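Local coordinates for protein serine repeat antigen 5 (Plasmodium falciparum, PDB 6X42) that is a pseudo-zymogen of the papain cysteine-protease family in the malaria parasite and probably lacks ordinary proteolytic activity, at residues A[57-60]-A[61-65]; A[149-153]-A[154-158]. All coordinates share one frame; numbering follows the deposited sequence.

Contact 1 (A[57-60]-A[61-65])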
loop_
_atom_site.group_PDB
_atom_site.type_symbol
_atom_site.label_atom_id
_atom_site.label_comp_id
_atom_site.label_asym_id
_atom_site.label_seq_id
_atom_site.Cartn_x
_atom_site.Cartn_y
_atom_site.Cartn_z
ATOM N N ALA A 57 1.606 1.594 -4.354
ATOM C CA ALA A 57 1.136 1.269 -3.008
ATOM C C ALA A 57 0.461 2.470 -2.345
ATOM O O ALA A 57 -0.543 2.331 -1.626
ATOM C CB ALA A 57 2.299 0.768 -2.165
ATOM N N SER A 58 1.009 3.664 -2.562
ATOM C CA SER A 58 0.426 4.857 -1.965
ATOM C C SER A 58 -0.933 5.155 -2.573
ATOM O O SER A 58 -1.886 5.489 -1.856
ATOM C CB SER A 58 1.359 6.053 -2.143
ATOM O OG SER A 58 2.564 5.927 -1.413
ATOM N N LYS A 59 -1.048 5.044 -3.895
ATOM C CA LYS A 59 -2.323 5.343 -4.536
ATOM C C LYS A 59 -3.373 4.295 -4.185
ATOM O O LYS A 59 -4.561 4.622 -4.041
ATOM C CB LYS A 59 -2.167 5.519 -6.052
ATOM C CG LYS A 59 -2.256 4.242 -6.863
ATOM C CD LYS A 59 -1.929 4.466 -8.351
ATOM C CE LYS A 59 -2.204 3.243 -9.180
ATOM N NZ LYS A 59 -3.645 3.128 -9.529
ATOM N N TYR A 60 -2.961 3.029 -4.048
ATOM C CA TYR A 60 -3.915 1.995 -3.663
ATOM C C TYR A 60 -4.483 2.263 -2.272
ATOM O O TYR A 60 -5.665 2.047 -2.026
ATOM C CB TYR A 60 -3.277 0.618 -3.727
ATOM C CG TYR A 60 -4.185 -0.499 -3.277
ATOM C CD1 TYR A 60 -5.146 -1.052 -4.132
ATOM C CD2 TYR A 60 -4.122 -0.977 -1.975
ATOM C CE1 TYR A 60 -5.963 -2.094 -3.718
ATOM C CE2 TYR A 60 -4.927 -2.008 -1.553
ATOM C CZ TYR A 60 -5.851 -2.567 -2.415
ATOM O OH TYR A 60 -6.619 -3.617 -1.950
ATOM N N HIS A 61 -3.646 2.746 -1.354
ATOM C CA HIS A 61 -4.120 3.119 -0.025
ATOM C C HIS A 61 -5.198 4.203 -0.110
ATOM O O HIS A 61 -6.216 4.111 0.577
ATOM C CB HIS A 61 -2.910 3.516 0.824
ATOM C CG HIS A 61 -3.211 3.837 2.260
ATOM N ND1 HIS A 61 -3.866 2.981 3.116
ATOM C CD2 HIS A 61 -2.878 4.917 3.005
ATOM C CE1 HIS A 61 -3.953 3.544 4.314
ATOM N NE2 HIS A 61 -3.335 4.707 4.282
ATOM N N LEU A 62 -5.016 5.208 -0.974
ATOM C CA LEU A 62 -6.077 6.187 -1.194
ATOM C C LEU A 62 -7.296 5.563 -1.870
ATOM O O LEU A 62 -8.436 5.933 -1.553
ATOM C CB LEU A 62 -5.568 7.371 -2.012
ATOM C CG LEU A 62 -4.636 8.360 -1.348
ATOM C CD1 LEU A 62 -4.363 9.520 -2.307
ATOM C CD2 LEU A 62 -5.253 8.884 -0.046
ATOM N N GLU A 63 -7.083 4.635 -2.814
ATOM C CA GLU A 63 -8.213 3.952 -3.460
ATOM C C GLU A 63 -9.047 3.158 -2.441
ATOM O O GLU A 63 -10.283 3.164 -2.506
ATOM C CB GLU A 63 -7.733 3.046 -4.602
ATOM C CG GLU A 63 -7.159 3.850 -5.779
ATOM C CD GLU A 63 -6.217 3.061 -6.689
ATOM O OE1 GLU A 63 -5.979 1.854 -6.422
ATOM O OE2 GLU A 63 -5.715 3.656 -7.682
ATOM N N THR A 64 -8.403 2.483 -1.476
ATOM C CA THR A 64 -9.203 1.744 -0.492
ATOM C C THR A 64 -9.898 2.698 0.467
ATOM O O THR A 64 -11.029 2.437 0.881
ATOM C CB THR A 64 -8.416 0.651 0.255
ATOM O OG1 THR A 64 -7.432 1.202 1.147
ATOM C CG2 THR A 64 -7.720 -0.308 -0.711
ATOM N N ILE A 65 -9.233 3.801 0.838
ATOM C CA ILE A 65 -9.892 4.798 1.669
ATOM C C ILE A 65 -11.136 5.320 0.962
ATOM O O ILE A 65 -12.200 5.464 1.579
ATOM C CB ILE A 65 -8.916 5.933 2.040
ATOM C CG1 ILE A 65 -7.874 5.444 3.052
ATOM C CG2 ILE A 65 -9.687 7.138 2.553
ATOM C CD1 ILE A 65 -6.671 6.351 3.231
#

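Contact 2 (A[149-153]-A[154-158]). With EDO (1,2-ethanediol), chain G.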
loop_
_atom_site.group_PDB
_atom_site.type_symbol
_atom_site.label_atom_id
_atom_site.label_comp_id
_atom_site.label_asym_id
_atom_site.label_seq_id
_atom_site.Cartn_x
_atom_site.Cartn_y
_atom_site.Cartn_z
ATOM N N LYS A 149 -2.814 19.516 14.639
ATOM C CA LYS A 149 -1.880 19.406 15.758
ATOM C C LYS A 149 -2.729 19.086 16.985
ATOM O O LYS A 149 -3.207 19.987 17.689
ATOM C CB LYS A 149 -1.084 20.703 15.900
ATOM C CG LYS A 149 -0.293 21.086 14.641
ATOM C CD LYS A 149 0.768 20.061 14.296
ATOM C CE LYS A 149 1.498 20.457 13.031
ATOM N NZ LYS A 149 2.722 19.670 12.839
ATOM N N ASN A 150 -2.889 17.784 17.264
ATOM C CA ASN A 150 -3.803 17.318 18.303
ATOM C C ASN A 150 -3.113 16.752 19.545
ATOM O O ASN A 150 -3.547 17.053 20.663
ATOM C CB ASN A 150 -4.741 16.236 17.765
ATOM C CG ASN A 150 -5.648 16.743 16.666
ATOM O OD1 ASN A 150 -6.114 17.877 16.698
ATOM N ND2 ASN A 150 -5.907 15.889 15.676
ATOM N N GLU A 151 -2.025 16.035 19.317
ATOM C CA GLU A 151 -1.247 15.413 20.393
ATOM C C GLU A 151 -0.482 16.500 21.150
ATOM O O GLU A 151 -0.333 17.591 20.606
ATOM C CB GLU A 151 -0.264 14.389 19.834
ATOM C CG GLU A 151 -0.899 13.061 19.498
ATOM C CD GLU A 151 -0.778 12.069 20.640
ATOM O OE1 GLU A 151 -1.652 12.078 21.525
ATOM O OE2 GLU A 151 0.210 11.316 20.658
ATOM N N PRO A 152 -0.038 16.247 22.403
ATOM C CA PRO A 152 0.726 17.233 23.178
ATOM C C PRO A 152 2.199 17.179 22.824
ATOM O O PRO A 152 3.067 17.180 23.697
ATOM C CB PRO A 152 0.446 16.810 24.628
ATOM C CG PRO A 152 0.202 15.346 24.535
ATOM C CD PRO A 152 -0.457 15.101 23.218
ATOM N N ASN A 153 2.489 17.129 21.532
ATOM C CA ASN A 153 3.859 17.162 21.048
ATOM C C ASN A 153 3.843 17.673 19.620
ATOM O O ASN A 153 2.835 17.591 18.918
ATOM C CB ASN A 153 4.539 15.798 21.132
ATOM C CG ASN A 153 3.886 14.774 20.257
ATOM O OD1 ASN A 153 3.990 14.842 19.032
ATOM N ND2 ASN A 153 3.202 13.817 20.869
ATOM N N SER A 154 4.973 18.197 19.193
ATOM C CA SER A 154 5.040 18.884 17.913
ATOM C C SER A 154 5.189 17.944 16.716
ATOM O O SER A 154 5.261 18.431 15.586
ATOM C CB SER A 154 6.199 19.875 17.932
ATOM O OG SER A 154 7.426 19.171 18.025
ATOM N N LEU A 155 5.182 16.628 16.909
ATOM C CA LEU A 155 5.491 15.676 15.849
ATOM C C LEU A 155 4.286 15.169 15.067
ATOM O O LEU A 155 4.476 14.457 14.078
ATOM C CB LEU A 155 6.159 14.434 16.445
ATOM C CG LEU A 155 7.580 14.654 16.938
ATOM C CD1 LEU A 155 8.077 13.353 17.521
ATOM C CD2 LEU A 155 8.482 15.157 15.800
ATOM N N ASP A 156 3.060 15.456 15.488
ATOM C CA ASP A 156 1.937 14.983 14.680
ATOM C C ASP A 156 1.654 15.985 13.558
ATOM O O ASP A 156 2.344 16.995 13.390
ATOM C CB ASP A 156 0.722 14.626 15.541
ATOM C CG ASP A 156 -0.064 15.831 15.980
ATOM O OD1 ASP A 156 0.534 16.923 16.007
ATOM O OD2 ASP A 156 -1.268 15.684 16.337
ATOM N N GLY A 157 0.654 15.677 12.745
ATOM C CA GLY A 157 0.279 16.563 11.673
ATOM C C GLY A 157 1.137 16.505 10.434
ATOM O O GLY A 157 1.071 17.432 9.628
ATOM N N LYS A 158 1.937 15.445 10.236
ATOM C CA LYS A 158 2.754 15.379 9.029
ATOM C C LYS A 158 1.928 15.008 7.798
ATOM O O LYS A 158 2.368 15.252 6.674
ATOM C CB LYS A 158 3.887 14.343 9.153
ATOM C CG LYS A 158 5.131 14.727 10.012
ATOM C CD LYS A 158 6.269 13.706 9.739
ATOM C CE LYS A 158 7.634 14.050 10.345
ATOM N NZ LYS A 158 8.734 13.082 9.967
HETATM C C1 EDO G . 7.153 15.872 5.493
HETATM O O1 EDO G . 7.009 14.608 4.941
HETATM C C2 EDO G . 6.522 15.707 6.833
HETATM O O2 EDO G . 5.374 16.553 6.851
HETATM O O HOH W 1 4.798 20.917 14.516
HETATM O O HOH W 2 0.324 18.696 18.112
#

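Contact 1 (A[57-60]-A[61-65])
Lys59 and Glu63, one helical turn apart, form an i to i+4 salt bridge: Lys59 NZ lies 2.8 Å from Glu63 OE2 and meets that oxygen on its syn lone pair. The lysine chain runs extended through its middle and bends only at its last torsion (chi4 81°), which turns the ammonium over to the carboxylate. Both ends have further partners, since Lys59 NZ also pairs with Glu45 and bonds to Ile76 O, while Glu63 OE2 accepts from Ile76 N. Two carboxylates around one ammonium should favour its charged form.

The second side-chain pair is a CH-pi contact. Thr64 CG2 sits over one face of the Tyr60 ring, 3.6 Å from its centroid, shifted toward the rim and nearest to CE2 and CZ. Swung anti to the backbone N (chi1 177°), the ring projects outward from the helix and leans a little toward its C-terminal end, where the Thr64 methyl lies over it. Glu63 OE1 approaches the same ring obliquely, 3.8 Å from Tyr60 CD1, its carboxylate turned 80° to the ring plane.

All of this belongs to helix 53-68, the long, buried helix of the papain fold that packs between the helical part of the domain and its sheet.

Backbone bonds complete the turns. Thr64 N donates to Tyr60 O at 2.8 Å, and Glu63 N to Lys59 O at 2.8 Å, whereas Leu62 N to Ser58 O is longer at 3.3 Å. The hydroxyl of Thr64 and ND1 of His61 both bond to Ser188 OG, and His61 NE2 accepts from Phe277 N on strand 273-280.

Contact 2 (A[149-153]-A[154-158])
Asp156 reaches back across the loop to the backbone of Asn150 and Glu151, and its carboxylate is the tight centre of this contact. One oxygen takes both amides. Asn150 N donates to Asp156 OD2 at 2.8 Å on the syn lone pair, while Glu151 N, 3.1 Å from the same OD2, comes from above the carboxylate plane, 54° out of it, along a nearly straight N-H. Two donors from different directions should fix the rotation of the group. The CG of Asp156 stands between its backbone N and carbonyl carbon (chi1 79°), which aims the carboxylate at those amides. A water inside the loop lies between Glu151 O and Asp156 OD1.

Lys149 closes the other end. It folds at chi2 (-63°), so that Lys149 CD passes 3.6 Å from Asp156 OD1 and Lys149 NZ lies 2.8 Å from Asp156 O, a bond to the main chain. Lys149 NZ is also 4.7 Å from Asp156 OD1, too far for contact, though its charge probably still favours the ionised carboxylate. The chain passes beside Gly157, whose lack of a side chain lets Lys149 CE lie close.

At the tip, Asn153 to Asp156 make a type I beta turn. Asn153 OD1 accepts from Leu155 N at 3.0 Å, in the carbonyl plane on a lone pair, which makes an Asx turn, and Pro152 centres an inverse gamma turn just before it.

The outer side is looser and wet: one water joins Lys149 NZ to Ser154 O, and a 1,2-ethanediol, probably from the crystallisation liquor, bonds weakly to Lys158 O. This surface loop links strand 144-145 to strand 160-164, both paired antiparallel with strand 273-280; at its base Gly157 O is bonded to His147 and Lys158 NZ to Tyr160.

In the fold
From the N terminus the chain first enters helix 53-68, where contact 1 spans about two and a half turns and closes no loop beyond them. It then passes through helices 78-83 and 99-109 before strand 144-145 leads into contact 2, which folds residues 149-158 back on themselves at the surface. The two contacts lie in series, neither nested nor crossed, with centres 24 Å apart and nearest atoms about 12 Å apart. Strand 273-280 connects them indirectly: contact 1 packs against it through His61, Leu62 and Ile65, while the strands flanking contact 2 pair with it. Contact 1 thus ties core helices to the sheet, and contact 2 shapes the bend between two of its strands.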